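Side-chain contacts in pentafunctional AROM polypeptide (PDB 5SWV), which carries dehydroquinate dehydratase and shikimate dehydrogenase in this fragment of an enzyme expected to catalyse five consecutive steps of the shikimate pathway: residues A[138-143]-A[201-206]; A[149-154]-A[184-189]; A[165-170]-A[214-219]; A[172-175]-A[179-182]. All coordinates share one frame; numbering follows the deposited sequence.

Interaction 1: A[138-143]-A[201-206]; sequences SWHDLS and FNMGRF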
loop_
_atom_site.group_PDB
_atom_site.type_symbol
_atom_site.label_atom_id
_atom_site.label_comp_id
_atom_site.label_asym_id
_atom_site.label_seq_id
_atom_site.Cartn_x
_atom_site.Cartn_y
_atom_site.Cartn_z
ATOM N N SER A 138 -18.544 -14.271 -10.803
ATOM C CA SER A 138 -19.488 -13.413 -10.114
ATOM C C SER A 138 -20.915 -13.623 -10.600
ATOM O O SER A 138 -21.140 -13.806 -11.786
ATOM C CB SER A 138 -19.099 -11.955 -10.341
ATOM O OG SER A 138 -19.502 -11.527 -11.631
ATOM N N TRP A 139 -21.869 -13.573 -9.676
ATOM C CA TRP A 139 -23.271 -13.415 -10.029
ATOM C C TRP A 139 -23.987 -12.518 -9.025
ATOM O O TRP A 139 -23.766 -12.621 -7.822
ATOM C CB TRP A 139 -23.977 -14.760 -10.117
ATOM C CG TRP A 139 -25.390 -14.630 -10.596
ATOM C CD1 TRP A 139 -26.506 -14.533 -9.820
ATOM C CD2 TRP A 139 -25.835 -14.532 -11.952
ATOM N NE1 TRP A 139 -27.627 -14.405 -10.607
ATOM C CE2 TRP A 139 -27.248 -14.411 -11.921
ATOM C CE3 TRP A 139 -25.186 -14.558 -13.197
ATOM C CZ2 TRP A 139 -28.026 -14.305 -13.085
ATOM C CZ3 TRP A 139 -25.976 -14.458 -14.367
ATOM C CH2 TRP A 139 -27.378 -14.329 -14.291
ATOM N N HIS A 140 -24.858 -11.664 -9.555
ATOM C CA HIS A 140 -25.622 -10.684 -8.801
ATOM C C HIS A 140 -27.137 -10.938 -9.009
ATOM O O HIS A 140 -27.618 -10.932 -10.148
ATOM C CB HIS A 140 -25.243 -9.271 -9.275
ATOM C CG HIS A 140 -23.814 -8.893 -9.009
ATOM N ND1 HIS A 140 -22.755 -9.370 -9.763
ATOM C CD2 HIS A 140 -23.269 -8.069 -8.078
ATOM C CE1 HIS A 140 -21.625 -8.857 -9.301
ATOM N NE2 HIS A 140 -21.908 -8.069 -8.277
ATOM N N ASP A 141 -27.880 -11.180 -7.933
ATOM C CA ASP A 141 -29.343 -11.349 -8.019
ATOM C C ASP A 141 -30.063 -10.037 -7.711
ATOM O O ASP A 141 -30.464 -9.761 -6.574
ATOM C CB ASP A 141 -29.845 -12.470 -7.096
ATOM C CG ASP A 141 -31.365 -12.605 -7.100
ATOM O OD1 ASP A 141 -31.983 -12.413 -8.175
ATOM O OD2 ASP A 141 -31.941 -12.890 -6.018
ATOM N N LEU A 142 -30.243 -9.239 -8.750
ATOM C CA LEU A 142 -30.977 -7.990 -8.631
ATOM C C LEU A 142 -32.430 -8.168 -8.154
ATOM O O LEU A 142 -32.954 -7.288 -7.496
ATOM C CB LEU A 142 -30.926 -7.206 -9.955
ATOM C CG LEU A 142 -29.867 -6.099 -10.007
ATOM C CD1 LEU A 142 -28.489 -6.602 -9.585
ATOM C CD2 LEU A 142 -29.820 -5.473 -11.397
ATOM N N SER A 143 -33.044 -9.314 -8.465
ATOM C CA SER A 143 -34.435 -9.618 -8.102
ATOM C C SER A 143 -34.673 -9.738 -6.592
ATOM O O SER A 143 -35.797 -9.552 -6.120
ATOM C CB SER A 143 -34.896 -10.919 -8.781
ATOM O OG SER A 143 -34.473 -12.061 -8.059
ATOM N N PHE A 201 -22.194 -11.132 0.001
ATOM C CA PHE A 201 -22.968 -10.092 0.685
ATOM C C PHE A 201 -24.249 -9.783 -0.072
ATOM O O PHE A 201 -24.491 -10.329 -1.138
ATOM C CB PHE A 201 -22.150 -8.810 0.850
ATOM C CG PHE A 201 -21.696 -8.199 -0.436
ATOM C CD1 PHE A 201 -20.532 -8.645 -1.064
ATOM C CD2 PHE A 201 -22.390 -7.142 -1.007
ATOM C CE1 PHE A 201 -20.092 -8.063 -2.248
ATOM C CE2 PHE A 201 -21.947 -6.548 -2.189
ATOM C CZ PHE A 201 -20.805 -7.021 -2.815
ATOM N N ASN A 202 -25.073 -8.926 0.523
ATOM C CA ASN A 202 -26.277 -8.421 -0.095
ATOM C C ASN A 202 -26.099 -6.942 -0.329
ATOM O O ASN A 202 -25.702 -6.204 0.585
ATOM C CB ASN A 202 -27.486 -8.626 0.802
ATOM C CG ASN A 202 -27.783 -10.093 1.060
ATOM O OD1 ASN A 202 -27.843 -10.896 0.133
ATOM N ND2 ASN A 202 -27.981 -10.449 2.323
ATOM N N MET A 203 -26.381 -6.517 -1.558
ATOM C CA MET A 203 -26.496 -5.102 -1.850
ATOM C C MET A 203 -27.868 -4.598 -1.395
ATOM O O MET A 203 -28.710 -5.384 -0.943
ATOM C CB MET A 203 -26.202 -4.821 -3.322
ATOM C CG MET A 203 -27.182 -5.377 -4.349
ATOM S SD MET A 203 -26.696 -5.119 -6.083
ATOM C CE MET A 203 -24.933 -5.390 -6.073
ATOM N N GLY A 204 -28.071 -3.290 -1.493
ATOM C CA GLY A 204 -29.259 -2.638 -0.959
ATOM C C GLY A 204 -28.924 -2.027 0.379
ATOM O O GLY A 204 -28.045 -2.515 1.081
ATOM N N ARG A 205 -29.629 -0.958 0.739
ATOM C CA ARG A 205 -29.482 -0.340 2.061
ATOM C C ARG A 205 -29.791 -1.305 3.189
ATOM O O ARG A 205 -29.175 -1.214 4.245
ATOM C CB ARG A 205 -30.373 0.886 2.201
ATOM C CG ARG A 205 -29.965 2.016 1.276
ATOM C CD ARG A 205 -30.716 3.319 1.554
ATOM N NE ARG A 205 -29.880 4.469 1.205
ATOM C CZ ARG A 205 -28.782 4.850 1.877
ATOM N NH1 ARG A 205 -28.085 5.898 1.450
ATOM N NH2 ARG A 205 -28.355 4.197 2.974
ATOM N N PHE A 206 -30.742 -2.215 2.967
ATOM C CA PHE A 206 -31.030 -3.284 3.935
ATOM C C PHE A 206 -29.878 -4.289 4.054
ATOM O O PHE A 206 -29.707 -4.917 5.093
ATOM C CB PHE A 206 -32.291 -4.076 3.564
ATOM C CG PHE A 206 -33.607 -3.364 3.809
ATOM C CD1 PHE A 206 -33.967 -2.927 5.087
ATOM C CD2 PHE A 206 -34.546 -3.232 2.770
ATOM C CE1 PHE A 206 -35.206 -2.322 5.309
ATOM C CE2 PHE A 206 -35.785 -2.631 2.991
ATOM C CZ PHE A 206 -36.112 -2.173 4.261
#
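Asp141 OD1, set between His140 and Leu142, the two residues that reach across to Met203, is approached by two groups of Ser143. The Ser143 hydroxyl OG donates to Asp141 OD1 at 2.5 Å on the syn lone pair, and the Ser143 backbone N adds a weak bond. The other oxygen, OD2, takes Trp146 N, so both oxygens tie down the turn that follows strand 134-140. This is the C-terminal end of a strand in the TIM barrel of a type I dehydroquinase. The second segment is the end of strand 198-203, two places along the sheet, and strand 167-173 runs between them. Their backbones therefore stay well apart: the nearest CA atoms, those of Leu142 and Met203, are 8.6 Å from each other. Side chains do the bridging, without a hydrogen bond. Met203 CG lies between its own backbone N and carbonyl carbon (chi1 66°), and a second bend at chi3 turns the methyl toward the histidine. There CE meets the edge of the imidazole, 3.7 Å from His140 CD2 and near the ring plane, with the two side chains crossing at about a right angle. Val171, on the intervening strand, lies against both His140 and Met203, while Lys169 and Arg81 also pack on His140. On the more exposed side, Leu142 packs at the sulfur rather than at the methyl, and a triethylene glycol molecule sits close to this leucine. The leucine touches by one branch, CD1, which lies 4.2 Å from Met203 SD.

Interaction 2: A[149-154]-A[184-189]; sequences ARPHEW and EEFRTR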
loop_
_atom_site.group_PDB
_atom_site.type_symbol
_atom_site.label_atom_id
_atom_site.label_comp_id
_atom_site.label_asym_id
_atom_site.label_seq_id
_atom_site.Cartn_x
_atom_site.Cartn_y
_atom_site.Cartn_z
ATOM N N ALA A 149 -31.324 -19.396 2.523
ATOM C CA ALA A 149 -31.743 -20.553 3.321
ATOM C C ALA A 149 -32.121 -21.748 2.447
ATOM O O ALA A 149 -31.898 -22.875 2.858
ATOM C CB ALA A 149 -32.911 -20.188 4.227
ATOM N N ARG A 150 -32.714 -21.494 1.273
ATOM C CA ARG A 150 -33.051 -22.532 0.277
ATOM C C ARG A 150 -32.395 -22.166 -1.054
ATOM O O ARG A 150 -33.074 -21.680 -1.954
ATOM C CB ARG A 150 -34.567 -22.610 0.059
ATOM C CG ARG A 150 -35.378 -23.142 1.237
ATOM C CD ARG A 150 -36.892 -22.941 1.036
ATOM N NE ARG A 150 -37.276 -21.557 0.678
ATOM C CZ ARG A 150 -37.239 -20.494 1.500
ATOM N NH1 ARG A 150 -36.819 -20.596 2.768
ATOM N NH2 ARG A 150 -37.616 -19.300 1.045
ATOM N N PRO A 151 -31.081 -22.408 -1.196
ATOM C CA PRO A 151 -30.343 -21.776 -2.273
ATOM C C PRO A 151 -30.150 -22.664 -3.499
ATOM O O PRO A 151 -29.020 -22.927 -3.886
ATOM C CB PRO A 151 -29.011 -21.485 -1.585
ATOM C CG PRO A 151 -28.814 -22.669 -0.682
ATOM C CD PRO A 151 -30.178 -23.202 -0.340
ATOM N N HIS A 152 -31.232 -23.109 -4.131
ATOM C CA HIS A 152 -31.118 -23.956 -5.331
ATOM C C HIS A 152 -30.387 -23.236 -6.477
ATOM O O HIS A 152 -29.481 -23.809 -7.094
ATOM C CB HIS A 152 -32.491 -24.458 -5.801
ATOM C CG HIS A 152 -32.429 -25.400 -6.978
ATOM N ND1 HIS A 152 -33.367 -25.395 -7.996
ATOM C CD2 HIS A 152 -31.532 -26.367 -7.304
ATOM C CE1 HIS A 152 -33.061 -26.325 -8.886
ATOM N NE2 HIS A 152 -31.950 -26.926 -8.491
ATOM N N GLU A 153 -30.760 -21.981 -6.726
ATOM C CA GLU A 153 -30.231 -21.234 -7.861
ATOM C C GLU A 153 -28.813 -20.768 -7.606
ATOM O O GLU A 153 -28.021 -20.730 -8.545
ATOM C CB GLU A 153 -31.119 -20.049 -8.256
ATOM C CG GLU A 153 -32.536 -20.432 -8.665
ATOM C CD GLU A 153 -33.516 -20.405 -7.485
ATOM O OE1 GLU A 153 -33.134 -20.803 -6.360
ATOM O OE2 GLU A 153 -34.679 -19.977 -7.660
ATOM N N TRP A 154 -28.497 -20.414 -6.356
ATOM C CA TRP A 154 -27.117 -20.069 -5.970
ATOM C C TRP A 154 -26.168 -21.248 -6.148
ATOM O O TRP A 154 -25.043 -21.077 -6.611
ATOM C CB TRP A 154 -27.019 -19.565 -4.524
ATOM C CG TRP A 154 -27.602 -18.199 -4.301
ATOM C CD1 TRP A 154 -28.685 -17.889 -3.529
ATOM C CD2 TRP A 154 -27.138 -16.961 -4.856
ATOM N NE1 TRP A 154 -28.924 -16.534 -3.567
ATOM C CE2 TRP A 154 -27.990 -15.943 -4.378
ATOM C CE3 TRP A 154 -26.087 -16.612 -5.713
ATOM C CZ2 TRP A 154 -27.820 -14.601 -4.727
ATOM C CZ3 TRP A 154 -25.924 -15.273 -6.069
ATOM C CH2 TRP A 154 -26.784 -14.290 -5.573
ATOM N N GLU A 184 -25.366 -15.391 6.375
ATOM C CA GLU A 184 -24.302 -15.898 7.257
ATOM C C GLU A 184 -24.391 -17.407 7.517
ATOM O O GLU A 184 -23.368 -18.082 7.542
ATOM C CB GLU A 184 -24.263 -15.156 8.599
ATOM C CG GLU A 184 -23.930 -13.663 8.540
ATOM C CD GLU A 184 -22.700 -13.315 7.714
ATOM O OE1 GLU A 184 -21.641 -13.963 7.896
ATOM O OE2 GLU A 184 -22.809 -12.374 6.881
ATOM N N GLU A 185 -25.599 -17.925 7.714
ATOM C CA GLU A 185 -25.822 -19.384 7.747
ATOM C C GLU A 185 -25.253 -20.041 6.504
ATOM O O GLU A 185 -24.496 -21.009 6.598
ATOM C CB GLU A 185 -27.307 -19.722 7.844
ATOM C CG GLU A 185 -27.811 -19.773 9.270
ATOM C CD GLU A 185 -29.274 -19.346 9.428
ATOM O OE1 GLU A 185 -30.084 -19.426 8.459
ATOM O OE2 GLU A 185 -29.619 -18.924 10.559
ATOM N N PHE A 186 -25.625 -19.487 5.350
ATOM C CA PHE A 186 -25.129 -19.953 4.071
ATOM C C PHE A 186 -23.597 -19.879 4.014
ATOM O O PHE A 186 -22.953 -20.854 3.667
ATOM C CB PHE A 186 -25.773 -19.164 2.919
ATOM C CG PHE A 186 -25.281 -19.576 1.553
ATOM C CD1 PHE A 186 -25.884 -20.627 0.870
ATOM C CD2 PHE A 186 -24.203 -18.927 0.958
ATOM C CE1 PHE A 186 -25.427 -21.021 -0.379
ATOM C CE2 PHE A 186 -23.736 -19.322 -0.288
ATOM C CZ PHE A 186 -24.351 -20.368 -0.958
ATOM N N ARG A 187 -23.021 -18.738 4.383
ATOM C CA ARG A 187 -21.578 -18.597 4.407
ATOM C C ARG A 187 -20.931 -19.732 5.184
ATOM O O ARG A 187 -19.939 -20.295 4.723
ATOM C CB ARG A 187 -21.154 -17.246 4.987
ATOM C CG ARG A 187 -19.698 -17.194 5.419
ATOM C CD ARG A 187 -19.014 -15.863 5.206
ATOM N NE ARG A 187 -19.874 -14.686 5.341
ATOM C CZ ARG A 187 -19.797 -13.579 4.583
ATOM N NH1 ARG A 187 -18.917 -13.463 3.595
ATOM N NH2 ARG A 187 -20.628 -12.562 4.805
ATOM N N THR A 188 -21.481 -20.069 6.354
ATOM C CA THR A 188 -20.872 -21.111 7.196
ATOM C C THR A 188 -20.915 -22.470 6.475
ATOM O O THR A 188 -19.902 -23.163 6.424
ATOM C CB THR A 188 -21.506 -21.192 8.613
ATOM O OG1 THR A 188 -21.340 -19.947 9.290
ATOM C CG2 THR A 188 -20.830 -22.250 9.455
ATOM N N ARG A 189 -22.063 -22.810 5.886
ATOM C CA ARG A 189 -22.267 -24.120 5.244
ATOM C C ARG A 189 -21.385 -24.374 4.010
ATOM O O ARG A 189 -20.806 -25.453 3.868
ATOM C CB ARG A 189 -23.738 -24.303 4.829
ATOM C CG ARG A 189 -24.738 -24.377 5.968
ATOM C CD ARG A 189 -26.035 -25.064 5.539
ATOM N NE ARG A 189 -26.682 -24.451 4.360
ATOM C CZ ARG A 189 -27.505 -23.386 4.364
ATOM N NH1 ARG A 189 -27.815 -22.739 5.496
ATOM N NH2 ARG A 189 -28.020 -22.950 3.210
#
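Pro151 and Phe186 make the snug half of this contact. The proline presents CB and CG to the rim of the phenylalanine, and CG stands 3.8 Å from Phe186 CE1, near the plane of the ring. The two side chains meet at a slant, so the proline lies along the CD1-CE1 edge and does not stack on a face. Phe186 reaches it because its CG is anti to the backbone N (chi1 179°), which swings the ring off the helix toward the other segment. Trp148 supports this buried side: its ring stacks with Trp154 and also meets Phe186. The loop leading up to Pro151 thus rests on helix 177-193 just as helix 152-162 begins, with Pro151 at its N-cap position and at the centre of an inverse gamma turn. In the (beta/alpha)8 barrel these are consecutive outer helices, lying before and after strand 167-173. The looser half belongs to exposed Arg189. Its chain bends at chi3 and folds back so that one guanidinium face lies over Phe186 CA. The edge of the same group meets the proline, with Arg189 NH2 4.0 Å from Pro151 CG. Ala149 O is 3.9 Å from Arg189 NH2, a proximity without a bond, whereas NH2 does donate to Trp148 O. Away from the interface, Arg187 grips Glu184 side-on within the helix. Its NE serves OE1 and its NH2 serves OE2; Glu184 OE2 lies 3.0 Å from Arg187 NH2, almost exactly in the guanidinium plane.

Interaction 3: A[165-170]-A[214-219]; sequences ADVIKL and NKFMTP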
loop_
_atom_site.group_PDB
_atom_site.type_symbol
_atom_site.label_atom_id
_atom_site.label_comp_id
_atom_site.label_asym_id
_atom_site.label_seq_id
_atom_site.Cartn_x
_atom_site.Cartn_y
_atom_site.Cartn_z
ATOM N N ALA A 165 -13.043 -21.207 -11.146
ATOM C CA ALA A 165 -12.846 -20.048 -10.255
ATOM C C ALA A 165 -11.588 -20.064 -9.406
ATOM O O ALA A 165 -11.258 -21.072 -8.831
ATOM C CB ALA A 165 -14.039 -19.907 -9.332
ATOM N N ASP A 166 -10.919 -18.927 -9.305
ATOM C CA ASP A 166 -9.971 -18.685 -8.216
ATOM C C ASP A 166 -10.659 -18.020 -7.005
ATOM O O ASP A 166 -10.208 -18.177 -5.867
ATOM C CB ASP A 166 -8.821 -17.800 -8.697
ATOM C CG ASP A 166 -8.011 -18.449 -9.786
ATOM O OD1 ASP A 166 -7.228 -19.360 -9.469
ATOM O OD2 ASP A 166 -8.149 -18.056 -10.962
ATOM N N VAL A 167 -11.694 -17.221 -7.273
ATOM C CA VAL A 167 -12.538 -16.602 -6.250
ATOM C C VAL A 167 -13.973 -16.658 -6.749
ATOM O O VAL A 167 -14.196 -16.603 -7.958
ATOM C CB VAL A 167 -12.171 -15.119 -6.024
ATOM C CG1 VAL A 167 -13.060 -14.492 -4.933
ATOM C CG2 VAL A 167 -10.686 -14.978 -5.700
ATOM N N ILE A 168 -14.942 -16.781 -5.840
ATOM C CA ILE A 168 -16.354 -16.736 -6.225
ATOM C C ILE A 168 -16.984 -15.562 -5.513
ATOM O O ILE A 168 -16.752 -15.351 -4.334
ATOM C CB ILE A 168 -17.098 -18.033 -5.898
ATOM C CG1 ILE A 168 -16.481 -19.198 -6.679
ATOM C CG2 ILE A 168 -18.574 -17.896 -6.255
ATOM C CD1 ILE A 168 -17.089 -20.562 -6.389
ATOM N N LYS A 169 -17.769 -14.788 -6.251
ATOM C CA LYS A 169 -18.443 -13.621 -5.720
ATOM C C LYS A 169 -19.937 -13.798 -5.952
ATOM O O LYS A 169 -20.379 -13.890 -7.090
ATOM C CB LYS A 169 -17.919 -12.381 -6.413
ATOM C CG LYS A 169 -18.510 -11.073 -5.927
ATOM C CD LYS A 169 -18.017 -9.947 -6.824
ATOM C CE LYS A 169 -19.059 -8.853 -6.967
ATOM N NZ LYS A 169 -18.823 -7.741 -6.013
ATOM N N LEU A 170 -20.705 -13.858 -4.867
ATOM C CA LEU A 170 -22.160 -13.996 -4.945
ATOM C C LEU A 170 -22.770 -12.832 -4.200
ATOM O O LEU A 170 -22.442 -12.614 -3.033
ATOM C CB LEU A 170 -22.610 -15.301 -4.310
ATOM C CG LEU A 170 -21.983 -16.569 -4.874
ATOM C CD1 LEU A 170 -22.480 -17.773 -4.091
ATOM C CD2 LEU A 170 -22.279 -16.734 -6.362
ATOM N N ASN A 214 -18.789 -9.378 5.722
ATOM C CA ASN A 214 -17.953 -9.993 4.698
ATOM C C ASN A 214 -16.488 -9.552 4.823
ATOM O O ASN A 214 -16.137 -8.430 4.486
ATOM C CB ASN A 214 -18.491 -9.656 3.320
ATOM C CG ASN A 214 -17.648 -10.256 2.216
ATOM O OD1 ASN A 214 -17.695 -11.443 1.981
ATOM N ND2 ASN A 214 -16.856 -9.432 1.551
ATOM N N LYS A 215 -15.633 -10.438 5.311
ATOM C CA LYS A 215 -14.250 -10.051 5.649
ATOM C C LYS A 215 -13.348 -10.037 4.442
ATOM O O LYS A 215 -12.520 -9.159 4.317
ATOM C CB LYS A 215 -13.693 -10.949 6.750
ATOM C CG LYS A 215 -14.450 -10.715 8.053
ATOM C CD LYS A 215 -13.958 -11.542 9.230
ATOM C CE LYS A 215 -14.042 -13.031 8.926
ATOM N NZ LYS A 215 -14.316 -13.815 10.156
ATOM N N PHE A 216 -13.555 -10.988 3.543
ATOM C CA PHE A 216 -12.704 -11.170 2.381
ATOM C C PHE A 216 -13.132 -10.341 1.171
ATOM O O PHE A 216 -14.181 -10.590 0.580
ATOM C CB PHE A 216 -12.681 -12.648 2.004
ATOM C CG PHE A 216 -11.784 -12.951 0.859
ATOM C CD1 PHE A 216 -10.408 -12.964 1.035
ATOM C CD2 PHE A 216 -12.309 -13.204 -0.406
ATOM C CE1 PHE A 216 -9.555 -13.238 -0.031
ATOM C CE2 PHE A 216 -11.467 -13.474 -1.478
ATOM C CZ PHE A 216 -10.085 -13.489 -1.293
ATOM N N MET A 217 -12.287 -9.369 0.804
ATOM C CA MET A 217 -12.429 -8.536 -0.420
ATOM C C MET A 217 -13.793 -7.867 -0.564
ATOM O O MET A 217 -14.504 -8.088 -1.547
ATOM C CB MET A 217 -12.094 -9.342 -1.685
ATOM C CG MET A 217 -10.653 -9.818 -1.755
ATOM S SD MET A 217 -10.311 -10.750 -3.277
ATOM C CE MET A 217 -10.239 -9.407 -4.464
ATOM N N THR A 218 -14.142 -7.045 0.422
ATOM C CA THR A 218 -15.369 -6.249 0.374
ATOM C C THR A 218 -15.147 -5.051 -0.534
ATOM O O THR A 218 -14.100 -4.410 -0.454
ATOM C CB THR A 218 -15.777 -5.735 1.772
ATOM O OG1 THR A 218 -16.012 -6.847 2.638
ATOM C CG2 THR A 218 -17.042 -4.912 1.703
ATOM N N PRO A 219 -16.115 -4.749 -1.414
ATOM C CA PRO A 219 -15.978 -3.496 -2.154
ATOM C C PRO A 219 -16.365 -2.294 -1.308
ATOM O O PRO A 219 -17.303 -2.357 -0.507
ATOM C CB PRO A 219 -16.924 -3.660 -3.340
ATOM C CG PRO A 219 -17.890 -4.686 -2.909
ATOM C CD PRO A 219 -17.160 -5.608 -1.985
#
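Val167 points one methyl at the rim of the Phe216 ring. CG1 lies 3.9 Å from Phe216 CE2, in the plane of the ring, and the valine and the phenylalanine are set obliquely to each other. The valine's first torsion (chi1 -179°) places CG1 anti to the backbone N and so turns this branch toward the phenylalanine. Phe216 has one of its faces occupied by its own neighbour: Met217 CG sits over the ring centre, 3.7 Å above the plane. The ring is thereby met both on a face and at an edge. Leu3 and Phe6 of helix 3-8 add to this cluster, which lies where strand 167-173 of the TIM barrel starts and where the chain enters strand 218-220. Further along, Lys169 runs inward, and its NZ comes 4.5 Å from Pro219 CG. Phe201, on strand 198-203, packs against both of these residues. Type I dehydroquinases bind their substrate through a Schiff-base lysine inside the barrel, and the position of Lys169 beside His140 is consistent with that role. The shape of the 214-219 turn is held from within. Asn214 ND2 donates to Thr218 OG1 at 2.9 Å and to Phe216 O at 3.1 Å, the latter bond arriving from above the carbonyl plane. Asn214 OD1 is used as well, by Leu200 N and Arg187 NH1. With no hydrogen bond between the segments, Val167 and Phe216 meet by van der Waals packing of a methyl on a ring edge, while bonds from the Asn214 amide hold the turn that presents the ring.

Interaction 4: A[172-175]-A[179-182]; sequences GMAN and DNLE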
loop_
_atom_site.group_PDB
_atom_site.type_symbol
_atom_site.label_atom_id
_atom_site.label_comp_id
_atom_site.label_asym_id
_atom_site.label_seq_id
_atom_site.Cartn_x
_atom_site.Cartn_y
_atom_site.Cartn_z
ATOM N N GLY A 172 -26.477 -10.939 -3.299
ATOM C CA GLY A 172 -27.932 -10.888 -3.304
ATOM C C GLY A 172 -28.429 -9.467 -3.172
ATOM O O GLY A 172 -27.630 -8.542 -3.034
ATOM N N MET A 173 -29.750 -9.301 -3.248
ATOM C CA MET A 173 -30.404 -8.061 -2.872
ATOM C C MET A 173 -31.191 -8.362 -1.613
ATOM O O MET A 173 -31.970 -9.321 -1.574
ATOM C CB MET A 173 -31.330 -7.572 -3.989
ATOM C CG MET A 173 -32.118 -6.295 -3.662
ATOM S SD MET A 173 -31.119 -4.784 -3.559
ATOM C CE MET A 173 -30.684 -4.514 -5.278
ATOM N N ALA A 174 -30.993 -7.548 -0.585
ATOM C CA ALA A 174 -31.660 -7.773 0.690
ATOM C C ALA A 174 -32.996 -7.054 0.728
ATOM O O ALA A 174 -33.072 -5.880 0.367
ATOM C CB ALA A 174 -30.784 -7.296 1.829
ATOM N N ASN A 175 -34.034 -7.759 1.177
ATOM C CA ASN A 175 -35.351 -7.157 1.468
ATOM C C ASN A 175 -35.540 -6.775 2.948
ATOM O O ASN A 175 -36.389 -5.949 3.276
ATOM C CB ASN A 175 -36.473 -8.113 1.073
ATOM C CG ASN A 175 -36.292 -8.671 -0.310
ATOM O OD1 ASN A 175 -36.615 -8.018 -1.289
ATOM N ND2 ASN A 175 -35.773 -9.880 -0.401
ATOM N N ASP A 179 -32.561 -11.592 5.698
ATOM C CA ASP A 179 -31.774 -11.997 4.533
ATOM C C ASP A 179 -30.259 -11.972 4.811
ATOM O O ASP A 179 -29.531 -12.815 4.316
ATOM C CB ASP A 179 -32.114 -11.131 3.292
ATOM C CG ASP A 179 -33.485 -11.471 2.656
ATOM O OD1 ASP A 179 -34.037 -12.577 2.875
ATOM O OD2 ASP A 179 -34.020 -10.609 1.919
ATOM N N ASN A 180 -29.797 -11.012 5.598
ATOM C CA ASN A 180 -28.389 -10.935 5.994
ATOM C C ASN A 180 -27.996 -12.076 6.927
ATOM O O ASN A 180 -26.881 -12.589 6.851
ATOM C CB ASN A 180 -28.074 -9.577 6.645
ATOM C CG ASN A 180 -28.255 -8.415 5.681
ATOM O OD1 ASN A 180 -27.904 -8.519 4.515
ATOM N ND2 ASN A 180 -28.821 -7.311 6.156
ATOM N N LEU A 181 -28.930 -12.468 7.789
ATOM C CA LEU A 181 -28.725 -13.592 8.700
ATOM C C LEU A 181 -28.741 -14.942 7.983
ATOM O O LEU A 181 -27.902 -15.793 8.260
ATOM C CB LEU A 181 -29.768 -13.568 9.819
ATOM C CG LEU A 181 -29.772 -12.305 10.694
ATOM C CD1 LEU A 181 -30.736 -12.494 11.845
ATOM C CD2 LEU A 181 -28.397 -11.962 11.245
ATOM N N GLU A 182 -29.683 -15.145 7.071
ATOM C CA GLU A 182 -29.686 -16.366 6.272
ATOM C C GLU A 182 -28.379 -16.486 5.472
ATOM O O GLU A 182 -27.831 -17.571 5.320
ATOM C CB GLU A 182 -30.925 -16.419 5.375
ATOM C CG GLU A 182 -32.188 -16.720 6.172
ATOM C CD GLU A 182 -33.497 -16.589 5.403
ATOM O OE1 GLU A 182 -34.552 -16.755 6.036
ATOM O OE2 GLU A 182 -33.501 -16.333 4.185
#
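Asp179 OD2 takes two hydrogen bonds from Asn175, one from the main chain and one from the side chain. The backbone Asn175 N is 2.9 Å from Asp179 OD2 and the bond is nearly straight (167°), using the anti lone pair. Asn175 ND2, 3.0 Å from Asp179 OD2, meets that oxygen almost end-on down the C-O bond and makes a more bent link (144°). The amide and carboxylate planes stand steeply to each other, far from coplanar. Asn175 can donate twice because its CG sits beside its own backbone N (chi1 -48°), bringing ND2 round to the same oxygen. Beneath this polar pair, Ala174 turns its methyl to the helix, with Ala174 CB 4.3 Å from Asp179 CB and 4.1 Å from Asn180 OD1. The next shell holds these groups in place. Asn175 ND2 also donates to Gly144 O, while Asn176 OD1 receives Asp179 N. Asn180 is fixed by its amide: ND2 donates to Phe206 O, and OD1 accepts from Asn202 ND2. A carboxylate in the first turn of a helix would probably be favoured by the helix dipole as well. The whole forms a short beta-to-alpha connection, in which strand 167-173 passes through a three-residue loop into helix 177-193, the first half of a beta-alpha-beta unit of the TIM barrel.

Overall arrangement
All four contacts lie in the dehydroquinase barrel, and three of them involve the ends or neighbours of strand 167-173. Interactions 1 and 3 are buried, almost wholly apolar contacts between strands, or the loops at their ends, that are not neighbours in the sheet; they meet where His140 and Phe201 pack on Lys169. Interactions 2 and 4 are only partly buried and share helix 177-193. The first packs that helix against the loop before helix 152-162, the second fastens its start with two hydrogen bonds to a carboxylate. Interaction 4 also adjoins interaction 1, about 8 Å between centres, through Met203 N on Gly172 O. Interactions 2 and 3 are tied by Arg187 NH1 on Asn214 OD1.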